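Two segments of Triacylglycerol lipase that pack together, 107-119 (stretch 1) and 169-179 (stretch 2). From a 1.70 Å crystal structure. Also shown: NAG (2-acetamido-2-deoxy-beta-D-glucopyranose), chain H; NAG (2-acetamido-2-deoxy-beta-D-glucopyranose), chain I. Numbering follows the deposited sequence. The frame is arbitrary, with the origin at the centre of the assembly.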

# COMPACT_ATOMS: atom_id res chain seq x y z
N ASN A 107 2.96 -18.57 -7.65
CA ASN A 107 4.07 -17.79 -8.19
C ASN A 107 3.59 -16.50 -8.76
O ASN A 107 2.63 -16.48 -9.56
CB ASN A 107 4.92 -18.56 -9.25
CG ASN A 107 6.35 -18.00 -9.36
OD1 ASN A 107 6.58 -16.90 -9.88
ND2 ASN A 107 7.33 -18.75 -8.84
N PHE A 108 4.24 -15.37 -8.39
CA PHE A 108 3.79 -14.07 -8.94
C PHE A 108 3.88 -14.00 -10.47
O PHE A 108 3.19 -13.19 -11.08
CB PHE A 108 4.55 -12.85 -8.32
CG PHE A 108 3.92 -11.51 -8.63
CD1 PHE A 108 2.55 -11.32 -8.54
CD2 PHE A 108 4.71 -10.40 -8.99
CE1 PHE A 108 1.96 -10.06 -8.86
CE2 PHE A 108 4.12 -9.18 -9.28
CZ PHE A 108 2.77 -9.01 -9.23
N ASP A 109 4.69 -14.88 -11.10
CA ASP A 109 4.72 -14.85 -12.56
C ASP A 109 3.42 -15.35 -13.23
O ASP A 109 3.21 -15.17 -14.44
CB ASP A 109 6.01 -15.50 -13.14
CG ASP A 109 6.09 -17.00 -12.88
OD1 ASP A 109 5.02 -17.63 -12.76
OD2 ASP A 109 7.24 -17.55 -12.81
N LEU A 110 2.51 -15.90 -12.45
CA LEU A 110 1.19 -16.18 -12.99
C LEU A 110 0.31 -14.96 -13.12
O LEU A 110 -0.73 -15.02 -13.75
CB LEU A 110 0.52 -17.32 -12.20
CG LEU A 110 1.32 -18.65 -12.28
CD1 LEU A 110 0.79 -19.64 -11.25
CD2 LEU A 110 1.34 -19.28 -13.71
N ALA A 111 0.73 -13.82 -12.52
CA ALA A 111 -0.12 -12.62 -12.50
C ALA A 111 -0.02 -11.85 -13.81
O ALA A 111 0.99 -12.00 -14.54
CB ALA A 111 0.33 -11.72 -11.37
N ALA A 112 -1.01 -11.03 -14.10
CA ALA A 112 -1.06 -10.26 -15.36
C ALA A 112 0.22 -9.40 -15.56
O ALA A 112 0.73 -8.75 -14.61
CB ALA A 112 -2.26 -9.36 -15.42
N ASN A 113 0.70 -9.38 -16.82
CA ASN A 113 1.87 -8.56 -17.17
C ASN A 113 3.21 -8.95 -16.58
O ASN A 113 4.22 -8.25 -16.80
CB ASN A 113 1.58 -7.03 -16.91
CG ASN A 113 2.00 -6.18 -18.07
OD1 ASN A 113 2.00 -6.67 -19.23
ND2 ASN A 113 2.39 -4.90 -17.81
N ILE A 114 3.26 -10.03 -15.82
CA ILE A 114 4.51 -10.51 -15.30
C ILE A 114 5.06 -11.65 -16.16
O ILE A 114 4.51 -12.74 -16.16
CB ILE A 114 4.39 -11.00 -13.88
CG1 ILE A 114 3.62 -9.98 -13.01
CG2 ILE A 114 5.71 -11.36 -13.32
CD1 ILE A 114 4.27 -8.56 -12.92
N SER A 115 6.17 -11.41 -16.82
CA SER A 115 6.77 -12.44 -17.69
C SER A 115 7.38 -13.59 -16.88
O SER A 115 7.83 -13.40 -15.74
CB SER A 115 7.82 -11.79 -18.61
OG SER A 115 9.05 -11.64 -17.91
N SER A 116 7.39 -14.79 -17.46
CA SER A 116 8.06 -15.93 -16.85
C SER A 116 9.49 -15.64 -16.31
O SER A 116 9.93 -16.32 -15.39
CB SER A 116 8.09 -17.14 -17.84
N THR A 117 10.21 -14.64 -16.84
CA THR A 117 11.57 -14.39 -16.34
C THR A 117 11.78 -13.19 -15.36
O THR A 117 12.89 -12.97 -14.83
CB THR A 117 12.55 -14.31 -17.53
OG1 THR A 117 12.14 -13.27 -18.43
CG2 THR A 117 12.57 -15.65 -18.28
N ALA A 118 10.69 -12.46 -15.10
CA ALA A 118 10.71 -11.26 -14.25
C ALA A 118 10.90 -11.53 -12.75
O ALA A 118 11.50 -10.71 -12.04
CB ALA A 118 9.44 -10.48 -14.48
N THR A 119 10.41 -12.67 -12.26
CA THR A 119 10.49 -12.99 -10.82
C THR A 119 11.51 -14.09 -10.47
O THR A 119 11.94 -14.84 -11.33
CB THR A 119 9.12 -13.48 -10.30
OG1 THR A 119 8.67 -14.55 -11.15
CG2 THR A 119 8.14 -12.42 -10.40
C1 NAG H . 2.76 -4.09 -18.95
C2 NAG H . 2.78 -2.61 -18.50
C3 NAG H . 3.35 -1.77 -19.64
C4 NAG H . 4.73 -2.30 -20.07
C5 NAG H . 4.51 -3.73 -20.50
C6 NAG H . 5.71 -4.45 -21.15
C7 NAG H . 1.00 -1.93 -16.95
C8 NAG H . -0.37 -1.35 -16.77
N2 NAG H . 1.45 -2.08 -18.20
O3 NAG H . 3.43 -0.41 -19.19
O4 NAG H . 5.16 -1.58 -21.23
O5 NAG H . 4.06 -4.45 -19.33
O6 NAG H . 6.83 -4.17 -20.39
O7 NAG H . 1.66 -2.29 -15.99
C1 NAG I . -4.39 -12.47 -14.36
C2 NAG I . -4.54 -13.98 -14.35
C3 NAG I . -4.10 -14.49 -15.72
C4 NAG I . -4.75 -13.78 -16.90
C5 NAG I . -4.61 -12.26 -16.76
C6 NAG I . -5.47 -11.42 -17.69
C7 NAG I . -4.29 -15.07 -12.19
C8 NAG I . -3.44 -15.73 -11.19
N2 NAG I . -3.73 -14.61 -13.34
O3 NAG I . -4.30 -15.92 -15.82
O4 NAG I . -4.01 -14.21 -18.04
O5 NAG I . -5.05 -11.87 -15.46
O6 NAG I . -4.83 -10.17 -17.79
O7 NAG I . -5.48 -14.94 -11.97
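Stretch 2 (169-179) LLFGINLKVNG

The contact between these two segments of the lipase is a small, largely apolar packing of a helix end on an irregular loop, with a glycosylated asparagine and two further asparagines forming a polar group within it. It illustrates a general principle: a mostly irregular segment can follow a helix if its side chains reach the helix at successive turns.

Stretch 2 is helical from Leu169 to Val177, continuing a helix that begins earlier in the chain, and Asn178 is the first residue to leave helical backbone angles. Its i to i+4 hydrogen bonds are regular, as in Asn174 N to Leu170 O at 2.9 Å, and become weak at the end, where Asn178 N lies 3.0 Å from Asn174 O. After Asn107, stretch 1 forms a short 3-10 segment, Phe108 to Leu110, followed by a type II turn from Ala111 to Ile114 that is closed by Ile114 N to Ala111 O at 3.3 Å.

The two chains advance in the same general sense. Phe108 pairs with Leu170, Ile114 with Asn174 and Ala118 with Val177, and the CA to CA distances fall from 8.7 Å for the first pair to 6.5 and 6.4 Å for the others. The wider spacing accommodates the Phe108 ring, whose CA-to-CB bond points toward the helix. Leu170 CD2 lies over one face of that ring, 4.1 Å from its centroid and 19° off the normal, a CH-pi contact, while Ile173 CG2 approaches Phe108 CE2 obliquely at 3.9 Å.

Further along, Ile114 starts out sideways but its end comes nearer, placing CD1 3.7 Å from Asn174 CA and 4.3 Å from Val177 CG2. Ala118, with only a methyl group to offer, brings CB to 4.0 Å from Val177 CG2. Residues one helical turn apart thus meet the loop, whereas the CA-to-CB bonds of Phe171 and Leu175 point away from it.

The polar group centres on Asn113, which carries a covalent N-acetylglucosamine: its ND2 is 1.4 Å from C1 of the chain H sugar. The linkage sits against the helix, so the glycan also reaches stretch 2, with its O7 3.6 Å from Leu175 CD2. Asn113 O approaches Asn178 OD1 to 2.9 Å, although the modelled orientation of the Asn178 amide is doubtful and the nature of that contact remains open. Altogether the two stretches bury 385 Å², with no clear hydrogen bond between them.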

# COMPACT_ATOMS: atom_id res chain seq x y z
N LEU A 169 1.37 -2.67 -3.64
CA LEU A 169 2.70 -3.29 -3.58
C LEU A 169 2.95 -4.16 -4.84
O LEU A 169 3.95 -3.96 -5.57
CB LEU A 169 2.93 -4.05 -2.29
CG LEU A 169 4.22 -4.82 -2.28
CD1 LEU A 169 5.40 -3.79 -2.45
CD2 LEU A 169 4.51 -5.74 -1.06
N LEU A 170 1.98 -5.05 -5.11
CA LEU A 170 2.11 -5.90 -6.30
C LEU A 170 2.03 -5.10 -7.59
O LEU A 170 2.81 -5.41 -8.51
CB LEU A 170 0.96 -6.97 -6.29
CG LEU A 170 1.18 -7.91 -5.15
CD1 LEU A 170 -0.04 -8.96 -5.13
CD2 LEU A 170 2.46 -8.61 -5.24
N PHE A 171 1.17 -4.07 -7.65
CA PHE A 171 1.04 -3.30 -8.87
C PHE A 171 2.36 -2.50 -9.04
O PHE A 171 2.86 -2.33 -10.21
CB PHE A 171 -0.17 -2.35 -8.84
CG PHE A 171 -0.62 -1.96 -10.16
CD1 PHE A 171 -1.77 -2.54 -10.72
CD2 PHE A 171 0.15 -1.07 -10.95
CE1 PHE A 171 -2.22 -2.22 -12.02
CE2 PHE A 171 -0.24 -0.77 -12.23
CZ PHE A 171 -1.45 -1.35 -12.80
N GLY A 172 2.93 -2.00 -7.94
CA GLY A 172 4.24 -1.32 -8.07
C GLY A 172 5.37 -2.23 -8.56
O GLY A 172 6.24 -1.86 -9.40
N ILE A 173 5.32 -3.47 -8.13
CA ILE A 173 6.29 -4.47 -8.56
C ILE A 173 6.08 -4.72 -10.05
O ILE A 173 7.11 -4.75 -10.80
CB ILE A 173 6.21 -5.76 -7.75
CG1 ILE A 173 6.75 -5.50 -6.32
CG2 ILE A 173 7.17 -6.86 -8.37
CD1 ILE A 173 6.27 -6.57 -5.36
N ASN A 174 4.84 -4.86 -10.50
CA ASN A 174 4.47 -4.99 -11.96
C ASN A 174 5.13 -3.83 -12.76
O ASN A 174 5.89 -4.05 -13.68
CB ASN A 174 2.95 -4.99 -12.15
CG ASN A 174 2.52 -4.39 -13.40
OD1 ASN A 174 1.77 -3.34 -13.50
ND2 ASN A 174 3.00 -5.03 -14.48
N LEU A 175 4.88 -2.59 -12.32
CA LEU A 175 5.37 -1.40 -13.06
C LEU A 175 6.92 -1.39 -13.07
O LEU A 175 7.54 -1.05 -14.09
CB LEU A 175 4.86 -0.13 -12.38
CG LEU A 175 3.40 0.12 -12.69
CD1 LEU A 175 2.86 1.35 -11.77
CD2 LEU A 175 3.07 0.43 -14.16
N LYS A 176 7.54 -1.73 -11.95
CA LYS A 176 8.96 -1.70 -11.78
C LYS A 176 9.69 -2.79 -12.63
O LYS A 176 10.61 -2.49 -13.36
CB LYS A 176 9.27 -1.87 -10.30
CG LYS A 176 10.70 -2.18 -9.98
CD LYS A 176 11.53 -0.96 -9.95
CE LYS A 176 12.01 -0.71 -8.53
NZ LYS A 176 12.96 0.43 -8.53
N VAL A 177 9.22 -4.02 -12.61
CA VAL A 177 9.82 -4.99 -13.51
C VAL A 177 9.49 -4.72 -14.99
O VAL A 177 10.18 -5.21 -15.84
CB VAL A 177 9.48 -6.49 -13.17
CG1 VAL A 177 9.89 -6.85 -11.82
CG2 VAL A 177 8.14 -6.79 -13.44
N ASN A 178 8.46 -3.96 -15.27
CA ASN A 178 8.09 -3.64 -16.66
C ASN A 178 8.62 -2.29 -17.16
O ASN A 178 8.06 -1.71 -18.10
CB ASN A 178 6.61 -3.76 -16.94
CG ASN A 178 6.18 -5.25 -16.91
OD1 ASN A 178 5.36 -5.69 -16.06
ND2 ASN A 178 6.75 -6.02 -17.83
N GLY A 179 9.67 -1.82 -16.48
CA GLY A 179 10.48 -0.69 -17.00
C GLY A 179 10.12 0.68 -16.49
O GLY A 179 10.57 1.71 -17.05